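Local atomic coordinates of structural protein VP1 (Trichodysplasia spinulosa-associated polyomavirus, PDB entry 4U60), a protein that forms the pentameric building block of a polyomavirus coat and binds sialylated glycans such as the GM1 oligosaccharide on its surface. Residues 25-33 against 242-250; 55-65 against 148-159. All coordinates share one frame; numbering follows the deposited sequence.

Contact 1. Residues 25-33 against 242-250; sequences IELYLNTRM and LYVSCCDIV
Strand 25-29, with Ile25, Leu27 and Leu29 turned toward Leu242, Val244 and Cys246, runs in the same general direction as strand 242-250, the two axes 36° apart and 8.6 Å at closest approach. Such spacing is that of strands packed through their side chains rather than paired by backbone bonds, and it illustrates how the interior of the VP1 jelly roll is filled: strand 12-29 is bonded to strand 260-279, which is bonded in turn to 241-254, while Leu242 also pairs with Ile73, and the two segments face each other across the curl of the sheet. At one end the side chains of Ile25 and Leu242 lie alongside each other, pointing opposite ways, Ile25 CG2 resting 4.1 Å from Leu242 CD2. Leu27 CD2 then approaches Val244 CG2. Leu29 puts CD1 3.8 Å from Cys246 SG and equally near Val244 O; a chi1 of 64° sets that sulfur between the backbone N and carbonyl carbon of its own residue. Beyond the strand, Met33 bends at chi2 and chi3, bringing its thioether back across Ile249, with SD 3.7 Å from Ile249 CG1 and CE 4.0 Å from Cys247 SG. Asp248 directs its carboxylate elsewhere, to His131 and Arg267. The polar link between the segments is a single ordered water, 2.7 Å from Thr31 OG1 and accepting from Asp248 N at 2.8 Å.

Contact 2. Residues 55-65 against 148-159; sequences SDQDKPTSGEI and NYRTDYSANDKL. With SIA (N-acetyl-alpha-neuraminic acid), chain G.
Lys59 runs beside Asp152, the two side chains leaving in a common direction. Its CB lies 3.6 Å from sialic acid O4; CG meets Asp152 O; CD rests 3.5 Å from Asp152 OD2; and CE touches Ser154 OG. The chain is fully extended, carrying NZ to a water that also donates to Asp152 OD2 and Ser154 OG; the ammonium itself stays beyond salt-bridge range of the carboxylate. Asp152 OD1 is occupied by Ser154 N and OG, the former closing an Asx turn. Between the backbones, Asp152 N donates to Asp58 O at 2.9 Å. Asn148 ND2 spends its two hydrogens on Ser55 O, met on a lone pair, and on the anti side of Asp58 OD2, each at 3.0 Å. Asp58 OD1 is taken by His109 of the third subunit, so this carboxylate joins both loops to the neighbour. The side chains of Pro60 and Thr151 cross roughly perpendicular, CD against CG2. On the ligand side, Lys59 uses its backbone: N donates to sialic acid O10 at 3.0 Å, and O accepts from O4 at 2.6 Å. These two main-chain bonds form part of a sialic acid site on loops of the viral coat protein, reading the N-acetyl and O4 positions.

The two contacts divide the labour familiar in jelly-roll coat proteins: a buried framework and recognition loops above it. Contact 1 is mainly apolar and contact 2 polar and rich in water; the centre of contact 1 lies about 6 Å, and that of contact 2 about 20 Å, from the centre of the chain. Their centres are 23 Å apart, yet their nearest atoms come within about 4 Å without touching. The chain links them directly, since residues 55-65 belong to the loop that leaves strand 12-29 and returns to strand 69-74. The loop residues 148-159 also fall between the two segments of contact 1. Within contact 2 it is residues 55-65 that touch the sialic acid, which is bonded further by Thr50 and Val51 of the same chain and Arg114 of the third subunit.

Contact 1. Residues 25-33 against 242-250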
loop_
_atom_site.group_PDB
_atom_site.type_symbol
_atom_site.label_atom_id
_atom_site.label_comp_id
_atom_site.label_asym_id
_atom_site.label_seq_id
_atom_site.Cartn_x
_atom_site.Cartn_y
_atom_site.Cartn_z
ATOM N N ILE C 25 -18.083 14.749 -24.312
ATOM C CA ILE C 25 -18.848 15.521 -23.361
ATOM C C ILE C 25 -17.912 15.829 -22.202
ATOM O O ILE C 25 -17.277 14.927 -21.647
ATOM C CB ILE C 25 -20.054 14.708 -22.833
ATOM C CG1 ILE C 25 -21.086 14.504 -23.945
ATOM C CG2 ILE C 25 -20.676 15.364 -21.593
ATOM C CD1 ILE C 25 -21.737 15.773 -24.443
ATOM N N GLU C 26 -17.850 17.093 -21.835
ATOM C CA GLU C 26 -17.051 17.525 -20.719
ATOM C C GLU C 26 -17.973 18.195 -19.712
ATOM O O GLU C 26 -18.836 18.994 -20.073
ATOM C CB GLU C 26 -15.994 18.486 -21.250
ATOM C CG GLU C 26 -15.008 18.979 -20.242
ATOM C CD GLU C 26 -13.993 19.906 -20.883
ATOM O OE1 GLU C 26 -12.788 19.623 -20.785
ATOM O OE2 GLU C 26 -14.385 20.917 -21.501
ATOM N N LEU C 27 -17.810 17.853 -18.446
ATOM C CA LEU C 27 -18.599 18.478 -17.392
ATOM C C LEU C 27 -17.897 18.348 -16.072
ATOM O O LEU C 27 -16.938 17.594 -15.939
ATOM C CB LEU C 27 -19.979 17.840 -17.283
ATOM C CG LEU C 27 -20.007 16.443 -16.669
ATOM C CD1 LEU C 27 -21.280 16.165 -15.883
ATOM C CD2 LEU C 27 -19.846 15.402 -17.775
ATOM N N TYR C 28 -18.373 19.099 -15.092
ATOM C CA TYR C 28 -17.977 18.882 -13.704
ATOM C C TYR C 28 -19.238 18.817 -12.860
ATOM O O TYR C 28 -20.307 19.339 -13.254
ATOM C CB TYR C 28 -17.017 19.990 -13.200
ATOM C CG TYR C 28 -17.656 21.368 -13.191
ATOM C CD1 TYR C 28 -18.378 21.820 -12.088
ATOM C CD2 TYR C 28 -17.591 22.186 -14.303
ATOM C CE1 TYR C 28 -18.998 23.069 -12.096
ATOM C CE2 TYR C 28 -18.212 23.431 -14.328
ATOM C CZ TYR C 28 -18.924 23.865 -13.216
ATOM O OH TYR C 28 -19.536 25.105 -13.259
ATOM N N LEU C 29 -19.122 18.156 -11.717
ATOM C CA LEU C 29 -20.170 18.144 -10.716
ATOM C C LEU C 29 -19.618 18.655 -9.396
ATOM O O LEU C 29 -18.620 18.146 -8.893
ATOM C CB LEU C 29 -20.728 16.732 -10.528
ATOM C CG LEU C 29 -21.480 16.169 -11.741
ATOM C CD1 LEU C 29 -21.803 14.705 -11.497
ATOM C CD2 LEU C 29 -22.746 16.963 -12.044
ATOM N N ASN C 30 -20.284 19.670 -8.849
ATOM C CA ASN C 30 -19.954 20.132 -7.521
ATOM C C ASN C 30 -20.498 19.196 -6.454
ATOM O O ASN C 30 -21.491 18.491 -6.641
ATOM C CB ASN C 30 -20.419 21.570 -7.291
ATOM C CG ASN C 30 -19.399 22.583 -7.773
ATOM O OD1 ASN C 30 -18.231 22.531 -7.385
ATOM N ND2 ASN C 30 -19.816 23.478 -8.636
ATOM N N THR C 31 -19.803 19.210 -5.322
ATOM C CA THR C 31 -20.076 18.299 -4.231
ATOM C C THR C 31 -21.390 18.647 -3.522
ATOM O O THR C 31 -21.828 19.833 -3.518
ATOM C CB THR C 31 -18.904 18.300 -3.233
ATOM O OG1 THR C 31 -18.959 17.137 -2.415
ATOM C CG2 THR C 31 -18.911 19.522 -2.350
ATOM N N ARG C 32 -22.029 17.619 -2.957
ATOM C CA ARG C 32 -23.295 17.767 -2.240
ATOM C C ARG C 32 -23.159 17.197 -0.826
ATOM O O ARG C 32 -23.670 16.133 -0.483
ATOM C CB ARG C 32 -24.438 17.118 -3.015
ATOM C CG ARG C 32 -24.591 17.658 -4.439
ATOM C CD ARG C 32 -25.006 19.106 -4.424
ATOM N NE ARG C 32 -25.115 19.738 -5.737
ATOM C CZ ARG C 32 -24.441 20.815 -6.119
ATOM N NH1 ARG C 32 -23.525 21.386 -5.339
ATOM N NH2 ARG C 32 -24.697 21.347 -7.320
ATOM N N MET C 33 -22.458 17.950 0.005
ATOM C CA MET C 33 -22.196 17.519 1.361
ATOM C C MET C 33 -23.262 17.867 2.379
ATOM O O MET C 33 -23.257 17.320 3.471
ATOM C CB MET C 33 -20.863 18.111 1.811
ATOM C CG MET C 33 -19.637 17.559 1.076
ATOM S SD MET C 33 -19.340 15.791 1.329
ATOM C CE MET C 33 -20.075 15.080 -0.139
ATOM N N LEU C 242 -26.935 10.958 -21.325
ATOM C CA LEU C 242 -25.750 10.397 -20.662
ATOM C C LEU C 242 -25.868 10.729 -19.194
ATOM O O LEU C 242 -26.074 11.884 -18.825
ATOM C CB LEU C 242 -24.499 11.045 -21.240
ATOM C CG LEU C 242 -23.157 10.717 -20.592
ATOM C CD1 LEU C 242 -22.856 9.234 -20.735
ATOM C CD2 LEU C 242 -22.075 11.574 -21.233
ATOM N N TYR C 243 -25.669 9.728 -18.348
ATOM C CA TYR C 243 -25.857 9.898 -16.917
ATOM C C TYR C 243 -24.529 9.765 -16.194
ATOM O O TYR C 243 -23.837 8.756 -16.350
ATOM C CB TYR C 243 -26.883 8.868 -16.432
ATOM C CG TYR C 243 -28.230 9.009 -17.132
ATOM C CD1 TYR C 243 -28.403 8.615 -18.452
ATOM C CD2 TYR C 243 -29.310 9.554 -16.468
ATOM C CE1 TYR C 243 -29.623 8.749 -19.080
ATOM C CE2 TYR C 243 -30.532 9.695 -17.081
ATOM C CZ TYR C 243 -30.683 9.283 -18.383
ATOM O OH TYR C 243 -31.906 9.426 -18.963
ATOM N N VAL C 244 -24.208 10.789 -15.406
ATOM C CA VAL C 244 -22.946 10.863 -14.679
ATOM C C VAL C 244 -23.262 11.119 -13.221
ATOM O O VAL C 244 -24.066 12.004 -12.905
ATOM C CB VAL C 244 -22.064 11.995 -15.241
ATOM C CG1 VAL C 244 -20.741 12.047 -14.517
ATOM C CG2 VAL C 244 -21.864 11.802 -16.742
ATOM N N SER C 245 -22.606 10.360 -12.337
ATOM C CA SER C 245 -22.893 10.462 -10.913
ATOM C C SER C 245 -21.615 10.328 -10.124
ATOM O O SER C 245 -20.695 9.650 -10.576
ATOM C CB SER C 245 -23.863 9.358 -10.476
ATOM O OG SER C 245 -25.023 9.317 -11.316
ATOM N N CYS C 246 -21.578 10.906 -8.932
ATOM C CA CYS C 246 -20.368 10.797 -8.117
ATOM C C CYS C 246 -20.568 11.240 -6.685
ATOM O O CYS C 246 -21.610 11.806 -6.337
ATOM C CB CYS C 246 -19.209 11.576 -8.751
ATOM S SG CYS C 246 -19.459 13.362 -8.869
ATOM N N CYS C 247 -19.559 10.951 -5.856
ATOM C CA CYS C 247 -19.471 11.508 -4.522
ATOM C C CYS C 247 -18.004 11.455 -4.132
ATOM O O CYS C 247 -17.355 10.433 -4.318
ATOM C CB CYS C 247 -20.329 10.739 -3.527
ATOM S SG CYS C 247 -20.386 11.492 -1.885
ATOM N N ASP C 248 -17.483 12.557 -3.613
ATOM C CA ASP C 248 -16.079 12.632 -3.194
ATOM C C ASP C 248 -15.912 13.330 -1.852
ATOM O O ASP C 248 -15.702 14.537 -1.777
ATOM C CB ASP C 248 -15.246 13.320 -4.284
ATOM C CG ASP C 248 -15.138 12.486 -5.534
ATOM O OD1 ASP C 248 -14.314 11.521 -5.517
ATOM O OD2 ASP C 248 -15.898 12.738 -6.500
ATOM N N ILE C 249 -15.985 12.545 -0.787
ATOM C CA ILE C 249 -15.771 13.043 0.569
ATOM C C ILE C 249 -14.286 12.897 0.884
ATOM O O ILE C 249 -13.720 11.814 0.695
ATOM C CB ILE C 249 -16.561 12.189 1.567
ATOM C CG1 ILE C 249 -18.063 12.369 1.302
ATOM C CG2 ILE C 249 -16.168 12.507 2.999
ATOM C CD1 ILE C 249 -18.955 11.362 1.991
ATOM N N VAL C 250 -13.660 13.967 1.348
ATOM C CA VAL C 250 -12.204 13.946 1.605
ATOM C C VAL C 250 -11.835 14.039 3.070
ATOM O O VAL C 250 -10.660 13.987 3.406
ATOM C CB VAL C 250 -11.454 15.003 0.783
ATOM C CG1 VAL C 250 -11.522 14.691 -0.700
ATOM C CG2 VAL C 250 -12.010 16.395 1.064
HETATM O O HOH W 1 -19.069 14.859 -3.923
#

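Contact 2. Residues 55-65 against 148-159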
loop_
_atom_site.group_PDB
_atom_site.type_symbol
_atom_site.label_atom_id
_atom_site.label_comp_id
_atom_site.label_asym_id
_atom_site.label_seq_id
_atom_site.Cartn_x
_atom_site.Cartn_y
_atom_site.Cartn_z
ATOM N N SER C 55 -30.710 4.792 19.183
ATOM C CA SER C 55 -30.933 4.396 17.796
ATOM C C SER C 55 -32.365 4.650 17.317
ATOM O O SER C 55 -32.594 4.794 16.113
ATOM C CB SER C 55 -30.549 2.928 17.575
ATOM O OG SER C 55 -31.391 2.078 18.268
ATOM N N ASP C 56 -33.296 4.720 18.266
ATOM C CA ASP C 56 -34.692 5.092 17.987
ATOM C C ASP C 56 -34.963 6.600 18.057
ATOM O O ASP C 56 -36.111 7.031 17.951
ATOM C CB ASP C 56 -35.651 4.331 18.905
ATOM C CG ASP C 56 -35.525 4.715 20.371
ATOM O OD1 ASP C 56 -34.440 5.194 20.773
ATOM O OD2 ASP C 56 -36.504 4.481 21.128
ATOM N N GLN C 57 -33.905 7.388 18.241
ATOM C CA GLN C 57 -33.980 8.843 18.177
ATOM C C GLN C 57 -32.838 9.343 17.301
ATOM O O GLN C 57 -32.109 10.280 17.644
ATOM C CB GLN C 57 -33.898 9.434 19.595
ATOM C CG GLN C 57 -35.016 8.983 20.521
ATOM C CD GLN C 57 -36.391 9.493 20.103
ATOM O OE1 GLN C 57 -36.515 10.529 19.431
ATOM N NE2 GLN C 57 -37.435 8.790 20.521
ATOM N N ASP C 58 -32.657 8.682 16.162
ATOM C CA ASP C 58 -31.576 8.989 15.238
ATOM C C ASP C 58 -32.173 9.788 14.089
ATOM O O ASP C 58 -32.715 9.227 13.144
ATOM C CB ASP C 58 -30.922 7.685 14.786
ATOM C CG ASP C 58 -29.667 7.883 13.985
ATOM O OD1 ASP C 58 -29.319 9.017 13.587
ATOM O OD2 ASP C 58 -29.006 6.843 13.727
ATOM N N LYS C 59 -32.113 11.105 14.231
ATOM C CA LYS C 59 -32.753 12.037 13.317
ATOM C C LYS C 59 -31.723 13.085 12.904
ATOM O O LYS C 59 -31.551 14.099 13.580
ATOM C CB LYS C 59 -33.945 12.684 14.003
ATOM C CG LYS C 59 -34.780 13.543 13.084
ATOM C CD LYS C 59 -35.993 14.061 13.820
ATOM C CE LYS C 59 -36.783 15.007 12.926
ATOM N NZ LYS C 59 -38.047 15.454 13.554
ATOM N N PRO C 60 -31.019 12.827 11.804
ATOM C CA PRO C 60 -30.021 13.815 11.397
ATOM C C PRO C 60 -30.618 15.174 11.130
ATOM O O PRO C 60 -31.747 15.286 10.641
ATOM C CB PRO C 60 -29.411 13.215 10.110
ATOM C CG PRO C 60 -30.342 12.116 9.704
ATOM C CD PRO C 60 -31.013 11.633 10.933
ATOM N N THR C 61 -29.880 16.222 11.491
ATOM C CA THR C 61 -30.337 17.566 11.224
ATOM C C THR C 61 -30.323 17.813 9.718
ATOM O O THR C 61 -29.628 17.125 8.937
ATOM C CB THR C 61 -29.450 18.604 11.925
ATOM O OG1 THR C 61 -28.094 18.461 11.491
ATOM C CG2 THR C 61 -29.519 18.422 13.446
ATOM N N SER C 62 -31.096 18.811 9.311
ATOM C CA SER C 62 -31.123 19.195 7.917
ATOM C C SER C 62 -29.753 19.689 7.485
ATOM O O SER C 62 -29.171 20.577 8.116
ATOM C CB SER C 62 -32.152 20.290 7.665
ATOM O OG SER C 62 -32.268 20.515 6.269
ATOM N N GLY C 63 -29.235 19.082 6.426
ATOM C CA GLY C 63 -27.964 19.502 5.857
ATOM C C GLY C 63 -26.724 18.847 6.409
ATOM O O GLY C 63 -25.629 19.208 5.996
ATOM N N GLU C 64 -26.840 17.904 7.344
ATOM C CA GLU C 64 -25.639 17.261 7.863
ATOM C C GLU C 64 -25.263 15.972 7.141
ATOM O O GLU C 64 -24.299 15.326 7.535
ATOM C CB GLU C 64 -25.723 17.003 9.373
ATOM C CG GLU C 64 -26.604 15.849 9.842
ATOM C CD GLU C 64 -26.365 15.558 11.307
ATOM O OE1 GLU C 64 -27.147 16.084 12.148
ATOM O OE2 GLU C 64 -25.368 14.857 11.605
ATOM N N ILE C 65 -26.009 15.579 6.111
ATOM C CA ILE C 65 -25.679 14.327 5.477
ATOM C C ILE C 65 -25.382 14.481 3.971
ATOM O O ILE C 65 -26.107 15.137 3.233
ATOM C CB ILE C 65 -26.649 13.185 5.769
ATOM C CG1 ILE C 65 -27.930 13.498 5.092
ATOM C CG2 ILE C 65 -26.792 12.839 7.273
ATOM C CD1 ILE C 65 -27.972 12.804 3.767
ATOM N N ASN C 148 -28.656 1.743 10.213
ATOM C CA ASN C 148 -29.719 1.848 11.235
ATOM C C ASN C 148 -31.069 1.982 10.567
ATOM O O ASN C 148 -31.399 3.029 10.025
ATOM C CB ASN C 148 -29.484 3.058 12.176
ATOM C CG ASN C 148 -30.595 3.231 13.201
ATOM O OD1 ASN C 148 -31.408 2.332 13.409
ATOM N ND2 ASN C 148 -30.648 4.394 13.841
ATOM N N TYR C 149 -31.867 0.915 10.612
ATOM C CA TYR C 149 -33.155 0.942 9.918
ATOM C C TYR C 149 -34.079 2.028 10.404
ATOM O O TYR C 149 -34.969 2.464 9.667
ATOM C CB TYR C 149 -33.859 -0.415 10.008
ATOM C CG TYR C 149 -34.583 -0.736 11.307
ATOM C CD1 TYR C 149 -33.927 -1.365 12.358
ATOM C CD2 TYR C 149 -35.939 -0.439 11.470
ATOM C CE1 TYR C 149 -34.578 -1.671 13.556
ATOM C CE2 TYR C 149 -36.607 -0.741 12.653
ATOM C CZ TYR C 149 -35.929 -1.376 13.687
ATOM O OH TYR C 149 -36.592 -1.674 14.858
ATOM N N ARG C 150 -33.896 2.460 11.644
ATOM C CA ARG C 150 -34.760 3.454 12.260
ATOM C C ARG C 150 -34.446 4.916 11.924
ATOM O O ARG C 150 -35.156 5.822 12.381
ATOM C CB ARG C 150 -34.671 3.330 13.779
ATOM C CG ARG C 150 -34.979 1.958 14.364
ATOM C CD ARG C 150 -34.604 1.984 15.862
ATOM N NE ARG C 150 -34.799 0.714 16.577
ATOM C CZ ARG C 150 -35.940 0.343 17.182
ATOM N NH1 ARG C 150 -37.013 1.131 17.173
ATOM N NH2 ARG C 150 -36.022 -0.830 17.806
ATOM N N THR C 151 -33.387 5.167 11.171
ATOM C CA THR C 151 -33.014 6.558 10.877
ATOM C C THR C 151 -34.214 7.344 10.335
ATOM O O THR C 151 -34.882 6.893 9.406
ATOM C CB THR C 151 -31.867 6.651 9.866
ATOM O OG1 THR C 151 -30.824 5.734 10.229
ATOM C CG2 THR C 151 -31.299 8.063 9.838
ATOM N N ASP C 152 -34.435 8.515 10.928
ATOM C CA ASP C 152 -35.577 9.377 10.640
ATOM C C ASP C 152 -35.047 10.569 9.848
ATOM O O ASP C 152 -34.308 11.389 10.382
ATOM C CB ASP C 152 -36.175 9.818 11.978
ATOM C CG ASP C 152 -37.298 10.838 11.852
ATOM O OD1 ASP C 152 -37.664 11.274 10.746
ATOM O OD2 ASP C 152 -37.784 11.239 12.928
ATOM N N TYR C 153 -35.414 10.635 8.573
ATOM C CA TYR C 153 -34.955 11.677 7.652
ATOM C C TYR C 153 -35.911 12.865 7.553
ATOM O O TYR C 153 -35.734 13.748 6.688
ATOM C CB TYR C 153 -34.736 11.066 6.255
ATOM C CG TYR C 153 -33.641 10.026 6.251
ATOM C CD1 TYR C 153 -32.302 10.398 6.310
ATOM C CD2 TYR C 153 -33.933 8.671 6.213
ATOM C CE1 TYR C 153 -31.290 9.450 6.326
ATOM C CE2 TYR C 153 -32.927 7.710 6.210
ATOM C CZ TYR C 153 -31.596 8.102 6.282
ATOM O OH TYR C 153 -30.585 7.154 6.298
ATOM N N SER C 154 -36.894 12.941 8.451
ATOM C CA SER C 154 -37.947 13.959 8.322
ATOM C C SER C 154 -37.543 15.407 8.641
ATOM O O SER C 154 -38.362 16.316 8.440
ATOM C CB SER C 154 -39.171 13.560 9.139
ATOM O OG SER C 154 -38.918 13.627 10.519
ATOM N N ALA C 155 -36.325 15.647 9.126
ATOM C CA ALA C 155 -35.865 17.030 9.263
ATOM C C ALA C 155 -35.638 17.685 7.885
ATOM O O ALA C 155 -35.529 18.906 7.786
ATOM C CB ALA C 155 -34.600 17.090 10.108
ATOM N N ASN C 156 -35.544 16.876 6.830
ATOM C CA ASN C 156 -35.309 17.388 5.481
ATOM C C ASN C 156 -36.158 16.625 4.480
ATOM O O ASN C 156 -35.764 15.562 4.007
ATOM C CB ASN C 156 -33.816 17.335 5.092
ATOM C CG ASN C 156 -33.542 17.968 3.733
ATOM O OD1 ASN C 156 -34.467 18.463 3.061
ATOM N ND2 ASN C 156 -32.281 17.963 3.320
ATOM N N ASP C 157 -37.323 17.177 4.146
ATOM C CA ASP C 157 -38.227 16.489 3.226
ATOM C C ASP C 157 -37.780 16.571 1.755
ATOM O O ASP C 157 -38.462 16.041 0.879
ATOM C CB ASP C 157 -39.679 16.991 3.382
ATOM C CG ASP C 157 -39.856 18.457 3.021
ATOM O OD1 ASP C 157 -39.032 19.047 2.296
ATOM O OD2 ASP C 157 -40.860 19.056 3.456
ATOM N N LYS C 158 -36.654 17.217 1.468
ATOM C CA LYS C 158 -36.126 17.219 0.111
ATOM C C LYS C 158 -35.255 16.001 -0.177
ATOM O O LYS C 158 -34.849 15.782 -1.318
ATOM C CB LYS C 158 -35.337 18.491 -0.151
ATOM C CG LYS C 158 -36.167 19.755 -0.102
ATOM C CD LYS C 158 -35.286 20.942 -0.461
ATOM N N LEU C 159 -34.957 15.209 0.840
ATOM C CA LEU C 159 -34.218 13.968 0.627
ATOM C C LEU C 159 -35.155 12.942 0.004
ATOM O O LEU C 159 -36.363 13.026 0.190
ATOM C CB LEU C 159 -33.655 13.428 1.933
ATOM C CG LEU C 159 -32.695 14.339 2.693
ATOM C CD1 LEU C 159 -32.299 13.740 4.024
ATOM C CD2 LEU C 159 -31.460 14.645 1.854
HETATM C C1 SIA G . -30.216 18.962 17.432
HETATM C C2 SIA G . -30.978 17.872 18.173
HETATM C C3 SIA G . -31.918 17.137 17.211
HETATM C C4 SIA G . -31.227 16.131 16.280
HETATM C C5 SIA G . -30.221 15.263 17.022
HETATM C C6 SIA G . -29.304 16.141 17.875
HETATM C C7 SIA G . -28.265 15.381 18.698
HETATM C C8 SIA G . -27.476 16.308 19.637
HETATM C C9 SIA G . -26.110 15.747 20.069
HETATM C C10 SIA G . -29.612 13.183 15.837
HETATM C C11 SIA G . -28.657 12.504 14.879
HETATM N N5 SIA G . -29.387 14.474 16.103
HETATM O O1A SIA G . -30.800 19.618 16.528
HETATM O O1B SIA G . -29.022 19.225 17.731
HETATM O O4 SIA G . -32.293 15.337 15.698
HETATM O O6 SIA G . -30.107 16.923 18.790
HETATM O O7 SIA G . -28.882 14.339 19.440
HETATM O O8 SIA G . -27.244 17.551 18.990
HETATM O O9 SIA G . -25.138 15.868 19.005
HETATM O O10 SIA G . -30.563 12.579 16.304
HETATM O O HOH W 2 -34.548 6.873 15.001
HETATM O O HOH W 3 -31.921 0.418 15.426
HETATM O O HOH W 4 -28.316 6.342 11.155
HETATM O O HOH W 5 -39.654 12.950 13.545
HETATM O O HOH W 6 -33.902 14.026 9.684
HETATM O O HOH W 7 -30.398 16.794 5.105
#